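Local coordinates for CRISPR-associated protein, Cse2 family (PDB 3WA8) that probably serves as the small CasB (Cse2) subunit of the type I-E CRISPR surveillance complex, binding G-rich crRNA sequence and stabilising the R-loop, at residues 17-22 and 81-86; 115-120 and 125-130; 166-171 and 180-185. All coordinates share one frame; numbering follows the deposited sequence.

Contact 1. Residues 17-22 and 81-86; sequences YLRQRS and LEQFRK
NH2 of R19, which forms a salt bridge with OE1 of E80 within helix 78-82, also rests 3.5 Å from CB of Q83. In this all-helical Cse2 fold the contact joins the C-terminal end of helix 10-21 to the residues that run on from helix 78-82, at the protein surface. From CG to NE the R19 chain is extended, and it carries the guanidinium under Q83, whose CB sits 3.4 Å above the guanidinium plane, displaced toward its rim. The Q83 chain then bends at chi2 (-38°), so that its amide leads away from R19, its plane turned 57° from the guanidinium. Were R19 replaced by an alanine, the E80 carboxylate would probably lose its cationic mate and Q83 CB the flat surface it rests on. A bound mercury ion lies about 4 Å from the R19 side chain. Beside this pair, the ring of F84 comes up to the backbone of helix 10-21 at R19, its end coming closer than its CB. There the carbonyl oxygen R19 O meets the F84 ring obliquely, with CZ of F84 3.5 Å from it.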
loop_
_atom_site.group_PDB
_atom_site.type_symbol
_atom_site.label_atom_id
_atom_site.label_comp_id
_atom_site.label_asym_id
_atom_site.label_seq_id
_atom_site.Cartn_x
_atom_site.Cartn_y
_atom_site.Cartn_z
ATOM N N TYR A 17 -8.016 13.069 -1.924
ATOM C CA TYR A 17 -9.053 13.294 -2.918
ATOM C C TYR A 17 -10.026 12.131 -2.910
ATOM O O TYR A 17 -11.243 12.339 -2.921
ATOM C CB TYR A 17 -8.357 13.472 -4.263
ATOM C CG TYR A 17 -9.159 13.663 -5.539
ATOM C CD1 TYR A 17 -9.491 14.932 -6.025
ATOM C CD2 TYR A 17 -9.470 12.561 -6.329
ATOM C CE1 TYR A 17 -10.197 15.074 -7.264
ATOM C CE2 TYR A 17 -10.146 12.668 -7.531
ATOM C CZ TYR A 17 -10.519 13.908 -8.011
ATOM O OH TYR A 17 -11.194 13.924 -9.242
ATOM N N LEU A 18 -9.496 10.905 -2.863
ATOM C CA LEU A 18 -10.341 9.726 -2.768
ATOM C C LEU A 18 -11.206 9.795 -1.508
ATOM O O LEU A 18 -12.399 9.493 -1.568
ATOM C CB LEU A 18 -9.529 8.445 -2.730
ATOM C CG LEU A 18 -8.686 7.902 -3.877
ATOM C CD1 LEU A 18 -7.795 6.790 -3.341
ATOM C CD2 LEU A 18 -9.517 7.312 -4.943
ATOM N N ARG A 19 -10.616 10.193 -0.376
ATOM C CA ARG A 19 -11.359 10.294 0.884
ATOM C C ARG A 19 -12.472 11.320 0.824
ATOM O O ARG A 19 -13.555 11.139 1.398
ATOM C CB ARG A 19 -10.436 10.701 2.018
ATOM C CG ARG A 19 -9.330 9.742 2.254
ATOM C CD ARG A 19 -8.880 9.809 3.661
ATOM N NE ARG A 19 -8.121 8.605 3.976
ATOM C CZ ARG A 19 -6.834 8.601 4.290
ATOM N NH1 ARG A 19 -6.156 9.731 4.334
ATOM N NH2 ARG A 19 -6.235 7.473 4.571
ATOM N N GLN A 20 -12.197 12.425 0.152
ATOM C CA GLN A 20 -13.107 13.532 0.206
ATOM C C GLN A 20 -14.184 13.408 -0.833
ATOM O O GLN A 20 -15.270 13.874 -0.607
ATOM C CB GLN A 20 -12.366 14.843 0.044
ATOM C CG GLN A 20 -11.413 15.141 1.174
ATOM C CD GLN A 20 -10.888 16.564 1.082
ATOM O OE1 GLN A 20 -11.252 17.288 0.148
ATOM N NE2 GLN A 20 -10.041 16.982 2.042
ATOM N N ARG A 21 -13.901 12.775 -1.967
ATOM C CA ARG A 21 -14.814 12.894 -3.105
ATOM C C ARG A 21 -15.474 11.609 -3.564
ATOM O O ARG A 21 -16.474 11.678 -4.244
ATOM C CB ARG A 21 -14.147 13.568 -4.304
ATOM C CG ARG A 21 -13.697 14.982 -4.079
ATOM C CD ARG A 21 -14.649 16.028 -4.736
ATOM N NE ARG A 21 -14.099 17.389 -4.612
ATOM C CZ ARG A 21 -12.917 17.771 -5.115
ATOM N NH1 ARG A 21 -12.161 16.906 -5.797
ATOM N NH2 ARG A 21 -12.480 19.011 -4.940
ATOM N N SER A 22 -14.930 10.444 -3.222
ATOM C CA SER A 22 -15.486 9.159 -3.694
ATOM C C SER A 22 -16.941 8.946 -3.317
ATOM O O SER A 22 -17.305 9.188 -2.162
ATOM C CB SER A 22 -14.688 8.001 -3.119
ATOM O OG SER A 22 -13.345 8.086 -3.539
ATOM N N LEU A 81 -10.448 4.886 10.033
ATOM C CA LEU A 81 -11.521 5.659 10.630
ATOM C C LEU A 81 -10.943 6.895 11.312
ATOM O O LEU A 81 -11.616 7.912 11.438
ATOM C CB LEU A 81 -12.329 4.812 11.607
ATOM C CG LEU A 81 -12.898 3.495 11.073
ATOM C CD1 LEU A 81 -13.716 2.797 12.139
ATOM C CD2 LEU A 81 -13.734 3.719 9.839
ATOM N N GLU A 82 -9.679 6.802 11.728
ATOM C CA GLU A 82 -8.949 7.947 12.273
ATOM C C GLU A 82 -8.507 8.958 11.213
ATOM O O GLU A 82 -8.584 10.171 11.444
ATOM C CB GLU A 82 -7.762 7.477 13.099
ATOM C CG GLU A 82 -8.011 7.654 14.576
ATOM C CD GLU A 82 -7.524 6.497 15.433
ATOM O OE1 GLU A 82 -6.886 5.550 14.911
ATOM O OE2 GLU A 82 -7.790 6.551 16.658
ATOM N N GLN A 83 -8.075 8.450 10.052
ATOM C CA GLN A 83 -7.631 9.268 8.912
ATOM C C GLN A 83 -8.746 10.058 8.279
ATOM O O GLN A 83 -8.595 10.536 7.158
ATOM C CB GLN A 83 -6.986 8.411 7.815
ATOM C CG GLN A 83 -5.752 7.656 8.249
ATOM C CD GLN A 83 -4.892 8.471 9.193
ATOM O OE1 GLN A 83 -4.395 9.542 8.826
ATOM N NE2 GLN A 83 -4.725 7.977 10.427
ATOM N N PHE A 84 -9.868 10.175 8.978
ATOM C CA PHE A 84 -10.955 11.018 8.523
ATOM C C PHE A 84 -11.026 12.271 9.395
ATOM O O PHE A 84 -11.502 13.321 8.939
ATOM C CB PHE A 84 -12.274 10.247 8.533
ATOM C CG PHE A 84 -13.011 10.286 7.216
ATOM C CD1 PHE A 84 -12.689 9.374 6.191
ATOM C CD2 PHE A 84 -14.026 11.225 6.990
ATOM C CE1 PHE A 84 -13.376 9.390 4.958
ATOM C CE2 PHE A 84 -14.716 11.257 5.760
ATOM C CZ PHE A 84 -14.384 10.332 4.740
ATOM N N ARG A 85 -10.560 12.156 10.644
ATOM C CA ARG A 85 -10.349 13.320 11.517
ATOM C C ARG A 85 -9.022 14.010 11.147
ATOM O O ARG A 85 -9.031 15.117 10.589
ATOM C CB ARG A 85 -10.307 12.914 12.990
ATOM C CG ARG A 85 -11.599 12.997 13.786
ATOM C CD ARG A 85 -11.265 13.047 15.307
ATOM N NE ARG A 85 -10.911 11.740 15.894
ATOM C CZ ARG A 85 -9.728 11.112 15.793
ATOM N NH1 ARG A 85 -8.711 11.632 15.105
ATOM N NH2 ARG A 85 -9.567 9.934 16.383
ATOM N N LYS A 86 -7.894 13.355 11.467
ATOM C CA LYS A 86 -6.545 13.863 11.162
ATOM C C LYS A 86 -6.362 14.075 9.655
ATOM O O LYS A 86 -6.933 13.348 8.834
ATOM C CB LYS A 86 -5.451 12.909 11.664
ATOM C CG LYS A 86 -5.511 12.504 13.144
ATOM C CD LYS A 86 -4.291 11.643 13.524
ATOM C CE LYS A 86 -3.941 10.600 12.443
ATOM N NZ LYS A 86 -2.483 10.293 12.377
#

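Contact 2. Residues 115-120 and 125-130; sequences QLYLAR and SIEQRF
I126 is the first residue of 125-130 to meet the preceding helix, and three of its carbons reach three different partners. CG2, anti to the backbone N with CG1 at chi1 -88°, lies 3.8 Å from CB of Y117. CG1 packs 3.9 Å from CD2 of L116, the two side chains crossing at about a right angle. CD1 extends to R120, 3.5 Å from its CD, and sits at the edge of the guanidinium, near its plane. CD and NE of the R120 chain, stretched from CG to NE, thus meet the far end of the isoleucine. Next in sequence, E127 runs side by side with Y117, both pointing the same way, and its CB comes 4.0 Å from CE1 of the tyrosine ring. Ring and carboxylate planes are 39° apart. The carboxylate finds its polar partner outside the pair, since E127 OE2 is hydrogen-bonded to OH of Y188. F130, one turn on from I126, faces another neighbour and stacks on F187. Two adjoining helices meet in this way as an antiparallel helical hairpin, the short segments lying at 158° with their axes 9.5 Å apart, joined by a short connection in which OG of S123 accepts from N of I126. Around the hairpin, L151 of helix 141-154 touches R120, while helix 178-197 covers the Y117 side, where F187 meets the tyrosine ring and V191 packs beside it.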
loop_
_atom_site.group_PDB
_atom_site.type_symbol
_atom_site.label_atom_id
_atom_site.label_comp_id
_atom_site.label_asym_id
_atom_site.label_seq_id
_atom_site.Cartn_x
_atom_site.Cartn_y
_atom_site.Cartn_z
ATOM N N GLN A 115 4.462 -5.698 11.900
ATOM C CA GLN A 115 3.482 -5.612 12.974
ATOM C C GLN A 115 2.561 -6.825 12.917
ATOM O O GLN A 115 2.202 -7.398 13.956
ATOM C CB GLN A 115 2.685 -4.310 12.872
ATOM C CG GLN A 115 3.393 -3.126 13.458
ATOM C CD GLN A 115 2.649 -1.837 13.251
ATOM O OE1 GLN A 115 2.239 -1.516 12.145
ATOM N NE2 GLN A 115 2.504 -1.069 14.311
ATOM N N LEU A 116 2.194 -7.210 11.692
ATOM C CA LEU A 116 1.363 -8.370 11.458
ATOM C C LEU A 116 2.125 -9.630 11.881
ATOM O O LEU A 116 1.604 -10.473 12.635
ATOM C CB LEU A 116 0.979 -8.416 9.997
ATOM C CG LEU A 116 0.458 -9.739 9.490
ATOM C CD1 LEU A 116 -0.926 -10.009 10.061
ATOM C CD2 LEU A 116 0.440 -9.714 8.003
ATOM N N TYR A 117 3.370 -9.732 11.427
ATOM C CA TYR A 117 4.248 -10.821 11.801
ATOM C C TYR A 117 4.279 -11.031 13.307
ATOM O O TYR A 117 4.091 -12.151 13.781
ATOM C CB TYR A 117 5.628 -10.504 11.273
ATOM C CG TYR A 117 6.727 -11.442 11.664
ATOM C CD1 TYR A 117 6.743 -12.750 11.212
ATOM C CD2 TYR A 117 7.781 -11.004 12.440
ATOM C CE1 TYR A 117 7.766 -13.605 11.545
ATOM C CE2 TYR A 117 8.811 -11.854 12.790
ATOM C CZ TYR A 117 8.802 -13.156 12.335
ATOM O OH TYR A 117 9.824 -14.010 12.668
ATOM N N LEU A 118 4.493 -9.956 14.062
ATOM C CA LEU A 118 4.611 -10.049 15.523
ATOM C C LEU A 118 3.279 -10.373 16.183
ATOM O O LEU A 118 3.235 -11.065 17.195
ATOM C CB LEU A 118 5.184 -8.761 16.113
ATOM C CG LEU A 118 6.635 -8.390 15.781
ATOM C CD1 LEU A 118 6.801 -6.888 15.764
ATOM C CD2 LEU A 118 7.650 -9.021 16.726
ATOM N N ALA A 119 2.196 -9.870 15.604
ATOM C CA ALA A 119 0.848 -10.176 16.079
ATOM C C ALA A 119 0.528 -11.672 15.968
ATOM O O ALA A 119 -0.259 -12.195 16.749
ATOM C CB ALA A 119 -0.194 -9.340 15.324
ATOM N N ARG A 120 1.145 -12.361 15.011
ATOM C CA ARG A 120 0.895 -13.788 14.806
ATOM C C ARG A 120 2.030 -14.665 15.297
ATOM O O ARG A 120 2.375 -15.651 14.640
ATOM C CB ARG A 120 0.655 -14.081 13.330
ATOM C CG ARG A 120 -0.701 -13.687 12.819
ATOM C CD ARG A 120 -1.045 -14.555 11.644
ATOM N NE ARG A 120 -1.944 -13.858 10.744
ATOM C CZ ARG A 120 -3.265 -13.799 10.898
ATOM N NH1 ARG A 120 -3.840 -14.428 11.930
ATOM N NH2 ARG A 120 -4.009 -13.117 10.017
ATOM N N SER A 125 5.335 -18.219 8.289
ATOM C CA SER A 125 4.608 -18.102 7.053
ATOM C C SER A 125 4.395 -16.625 6.652
ATOM O O SER A 125 4.372 -16.309 5.463
ATOM C CB SER A 125 3.309 -18.905 7.080
ATOM O OG SER A 125 2.312 -18.219 7.799
ATOM N N ILE A 126 4.259 -15.707 7.609
ATOM C CA ILE A 126 4.111 -14.312 7.197
ATOM C C ILE A 126 5.449 -13.826 6.654
ATOM O O ILE A 126 5.495 -13.066 5.665
ATOM C CB ILE A 126 3.536 -13.360 8.304
ATOM C CG1 ILE A 126 2.001 -13.329 8.266
ATOM C CG2 ILE A 126 3.996 -11.905 8.091
ATOM C CD1 ILE A 126 1.336 -14.408 9.085
ATOM N N GLU A 127 6.537 -14.285 7.274
ATOM C CA GLU A 127 7.848 -13.855 6.846
ATOM C C GLU A 127 8.092 -14.325 5.431
ATOM O O GLU A 127 8.603 -13.570 4.599
ATOM C CB GLU A 127 8.917 -14.394 7.755
ATOM C CG GLU A 127 10.258 -13.745 7.550
ATOM C CD GLU A 127 11.274 -14.288 8.500
ATOM O OE1 GLU A 127 11.077 -15.433 8.961
ATOM O OE2 GLU A 127 12.257 -13.582 8.800
ATOM N N GLN A 128 7.696 -15.564 5.153
ATOM C CA GLN A 128 7.849 -16.129 3.816
ATOM C C GLN A 128 6.987 -15.431 2.777
ATOM O O GLN A 128 7.471 -15.025 1.725
ATOM C CB GLN A 128 7.599 -17.629 3.835
ATOM C CG GLN A 128 8.856 -18.416 4.219
ATOM C CD GLN A 128 8.513 -19.828 4.607
ATOM O OE1 GLN A 128 7.431 -20.329 4.251
ATOM N NE2 GLN A 128 9.410 -20.490 5.347
ATOM N N ARG A 129 5.716 -15.252 3.102
ATOM C CA ARG A 129 4.819 -14.509 2.244
ATOM C C ARG A 129 5.419 -13.133 1.980
ATOM O O ARG A 129 5.304 -12.612 0.864
ATOM C CB ARG A 129 3.418 -14.422 2.850
ATOM C CG ARG A 129 2.436 -13.626 2.006
ATOM C CD ARG A 129 0.987 -14.011 2.305
ATOM N NE ARG A 129 0.482 -15.027 1.389
ATOM C CZ ARG A 129 -0.471 -15.895 1.698
ATOM N NH1 ARG A 129 -1.010 -15.885 2.911
ATOM N NH2 ARG A 129 -0.874 -16.796 0.807
ATOM N N PHE A 130 6.096 -12.590 2.991
ATOM C CA PHE A 130 6.716 -11.285 2.892
ATOM C C PHE A 130 7.928 -11.292 1.967
ATOM O O PHE A 130 8.124 -10.369 1.151
ATOM C CB PHE A 130 7.100 -10.777 4.283
ATOM C CG PHE A 130 7.968 -9.549 4.267
ATOM C CD1 PHE A 130 7.577 -8.407 3.578
ATOM C CD2 PHE A 130 9.180 -9.530 4.964
ATOM C CE1 PHE A 130 8.387 -7.266 3.562
ATOM C CE2 PHE A 130 9.999 -8.408 4.953
ATOM C CZ PHE A 130 9.592 -7.260 4.257
#

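Contact 3. Residues 166-171 and 180-185; sequences LRDLLA and QQKWAR
D168 sends its carboxylate across to W183, and here the contact is closely fitted and buried. NE1 of W183 donates to OD2 of D168 over 2.9 Å, almost straight at 176°. The acceptor lies in the indole plane, yet the nitrogen comes in from above the carboxylate, 61° out of its plane. D168 CB approaches the same indole, 3.9 Å from CZ2 of W183. Beyond the segments W172 meets the W183 ring edge-to-face, and L133 and L134 of helix 124-135 pack against it. The segments 166-170 and 180-185, on the neighbouring helices 162-170 and 178-197, have axes 11.3 Å apart and run at 133° to each other, so side chains rather than backbones bridge the gap. On the more exposed side polar contacts replace packing: K182, bent at chi3, arrives from the opposite direction to D168 and forms a salt bridge with OD1, although the modelled separation is too short to be taken literally. More loosely, R167, an exposed residue, joins this salt-bridge network through a long contact of 3.6 Å between its NE and D168 OD1, and its chain crosses that of K182 at about a right angle.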
loop_
_atom_site.group_PDB
_atom_site.type_symbol
_atom_site.label_atom_id
_atom_site.label_comp_id
_atom_site.label_asym_id
_atom_site.label_seq_id
_atom_site.Cartn_x
_atom_site.Cartn_y
_atom_site.Cartn_z
ATOM N N LEU A 166 1.470 3.985 -2.230
ATOM C CA LEU A 166 1.432 4.343 -3.641
ATOM C C LEU A 166 2.791 4.829 -4.146
ATOM O O LEU A 166 3.271 4.352 -5.176
ATOM C CB LEU A 166 0.319 5.356 -3.917
ATOM C CG LEU A 166 0.266 5.937 -5.320
ATOM C CD1 LEU A 166 0.037 4.844 -6.375
ATOM C CD2 LEU A 166 -0.788 7.008 -5.359
ATOM N N ARG A 167 3.401 5.758 -3.412
ATOM C CA ARG A 167 4.738 6.247 -3.745
ATOM C C ARG A 167 5.711 5.067 -3.896
ATOM O O ARG A 167 6.525 5.027 -4.827
ATOM C CB ARG A 167 5.222 7.247 -2.681
ATOM C CG ARG A 167 6.719 7.664 -2.735
ATOM C CD ARG A 167 7.291 8.060 -1.323
ATOM N NE ARG A 167 8.486 7.262 -0.972
ATOM C CZ ARG A 167 9.731 7.747 -0.768
ATOM N NH1 ARG A 167 9.989 9.058 -0.833
ATOM N NH2 ARG A 167 10.742 6.915 -0.474
ATOM N N ASP A 168 5.594 4.095 -2.989
ATOM C CA ASP A 168 6.502 2.959 -2.969
ATOM C C ASP A 168 6.249 2.043 -4.151
ATOM O O ASP A 168 7.192 1.703 -4.879
ATOM C CB ASP A 168 6.423 2.206 -1.645
ATOM C CG ASP A 168 7.279 2.841 -0.555
ATOM O OD1 ASP A 168 8.162 3.670 -0.871
ATOM O OD2 ASP A 168 7.060 2.524 0.635
ATOM N N LEU A 169 4.991 1.672 -4.371
ATOM C CA LEU A 169 4.661 0.932 -5.573
ATOM C C LEU A 169 5.135 1.646 -6.827
ATOM O O LEU A 169 5.644 1.000 -7.733
ATOM C CB LEU A 169 3.179 0.660 -5.667
ATOM C CG LEU A 169 2.634 -0.228 -4.554
ATOM C CD1 LEU A 169 1.138 -0.418 -4.746
ATOM C CD2 LEU A 169 3.348 -1.577 -4.536
ATOM N N LEU A 170 5.018 2.972 -6.898
ATOM C CA LEU A 170 5.403 3.635 -8.126
ATOM C C LEU A 170 6.859 3.403 -8.422
ATOM O O LEU A 170 7.258 3.427 -9.572
ATOM C CB LEU A 170 5.082 5.117 -8.099
ATOM C CG LEU A 170 3.603 5.484 -8.293
ATOM C CD1 LEU A 170 3.285 6.808 -7.604
ATOM C CD2 LEU A 170 3.142 5.485 -9.760
ATOM N N ALA A 171 7.655 3.144 -7.386
ATOM C CA ALA A 171 9.111 3.074 -7.562
ATOM C C ALA A 171 9.668 1.659 -7.491
ATOM O O ALA A 171 10.887 1.450 -7.495
ATOM C CB ALA A 171 9.813 3.996 -6.595
ATOM N N GLN A 180 12.394 -2.165 -2.153
ATOM C CA GLN A 180 12.431 -3.494 -1.597
ATOM C C GLN A 180 13.477 -3.510 -0.512
ATOM O O GLN A 180 13.237 -4.048 0.572
ATOM C CB GLN A 180 12.711 -4.521 -2.677
ATOM C CG GLN A 180 11.587 -4.626 -3.730
ATOM C CD GLN A 180 11.795 -3.744 -4.960
ATOM O OE1 GLN A 180 12.564 -2.759 -4.953
ATOM N NE2 GLN A 180 11.098 -4.093 -6.028
ATOM N N GLN A 181 14.614 -2.874 -0.769
ATOM C CA GLN A 181 15.595 -2.681 0.288
ATOM C C GLN A 181 14.921 -2.026 1.483
ATOM O O GLN A 181 15.111 -2.463 2.627
ATOM C CB GLN A 181 16.727 -1.764 -0.149
ATOM C CG GLN A 181 17.652 -2.344 -1.120
ATOM C CD GLN A 181 18.765 -1.407 -1.447
ATOM O OE1 GLN A 181 19.504 -0.960 -0.575
ATOM N NE2 GLN A 181 18.916 -1.119 -2.714
ATOM N N LYS A 182 14.145 -0.971 1.207
ATOM C CA LYS A 182 13.638 -0.092 2.252
ATOM C C LYS A 182 12.673 -0.875 3.101
ATOM O O LYS A 182 12.745 -0.843 4.327
ATOM C CB LYS A 182 12.919 1.105 1.639
ATOM C CG LYS A 182 12.675 2.274 2.598
ATOM C CD LYS A 182 11.420 3.052 2.221
ATOM C CE LYS A 182 11.519 3.785 0.866
ATOM N NZ LYS A 182 10.169 4.174 0.346
ATOM N N TRP A 183 11.778 -1.596 2.435
ATOM C CA TRP A 183 10.818 -2.414 3.132
ATOM C C TRP A 183 11.515 -3.429 4.010
ATOM O O TRP A 183 11.183 -3.550 5.182
ATOM C CB TRP A 183 9.907 -3.098 2.140
ATOM C CG TRP A 183 8.891 -2.180 1.591
ATOM C CD1 TRP A 183 8.913 -0.812 1.620
ATOM C CD2 TRP A 183 7.706 -2.541 0.894
ATOM N NE1 TRP A 183 7.809 -0.299 0.993
ATOM C CE2 TRP A 183 7.054 -1.334 0.524
ATOM C CE3 TRP A 183 7.135 -3.764 0.521
ATOM C CZ2 TRP A 183 5.859 -1.314 -0.181
ATOM C CZ3 TRP A 183 5.932 -3.748 -0.187
ATOM C CH2 TRP A 183 5.307 -2.523 -0.526
ATOM N N ALA A 184 12.501 -4.130 3.460
ATOM C CA ALA A 184 13.154 -5.186 4.195
ATOM C C ALA A 184 13.740 -4.641 5.493
ATOM O O ALA A 184 13.666 -5.277 6.567
ATOM C CB ALA A 184 14.239 -5.824 3.349
ATOM N N ARG A 185 14.315 -3.447 5.397
ATOM C CA ARG A 185 15.000 -2.868 6.538
ATOM C C ARG A 185 13.979 -2.470 7.550
ATOM O O ARG A 185 14.219 -2.616 8.730
ATOM C CB ARG A 185 15.867 -1.674 6.150
ATOM C CG ARG A 185 16.916 -2.018 5.137
ATOM C CD ARG A 185 17.834 -0.882 4.884
ATOM N NE ARG A 185 18.695 -1.281 3.799
ATOM C CZ ARG A 185 19.907 -0.804 3.581
ATOM N NH1 ARG A 185 20.414 0.131 4.374
ATOM N NH2 ARG A 185 20.612 -1.283 2.564
#

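Overall arrangement
From the N terminus, contact 1 comes first and closes the longest loop: helix 10-21 is brought to the end of helix 78-82 across 58 intervening residues, 33 of them helical, just before the unmodelled residues 87-100. Contact 2 then closes a short turn between helices 109-119 and 124-135, and contact 3 spans the eight residues between 166-171 and 180-185, two of them already in helix 178-197. The three follow one another along the chain, neither nesting nor crossing. Contacts 2 and 3 touch directly, F130 packing on W183 and A184, which ties the hairpin to the last long helix. Contact 1 stands apart, its centre about 28 Å from that of contact 2, across the chain's centre from contact 3.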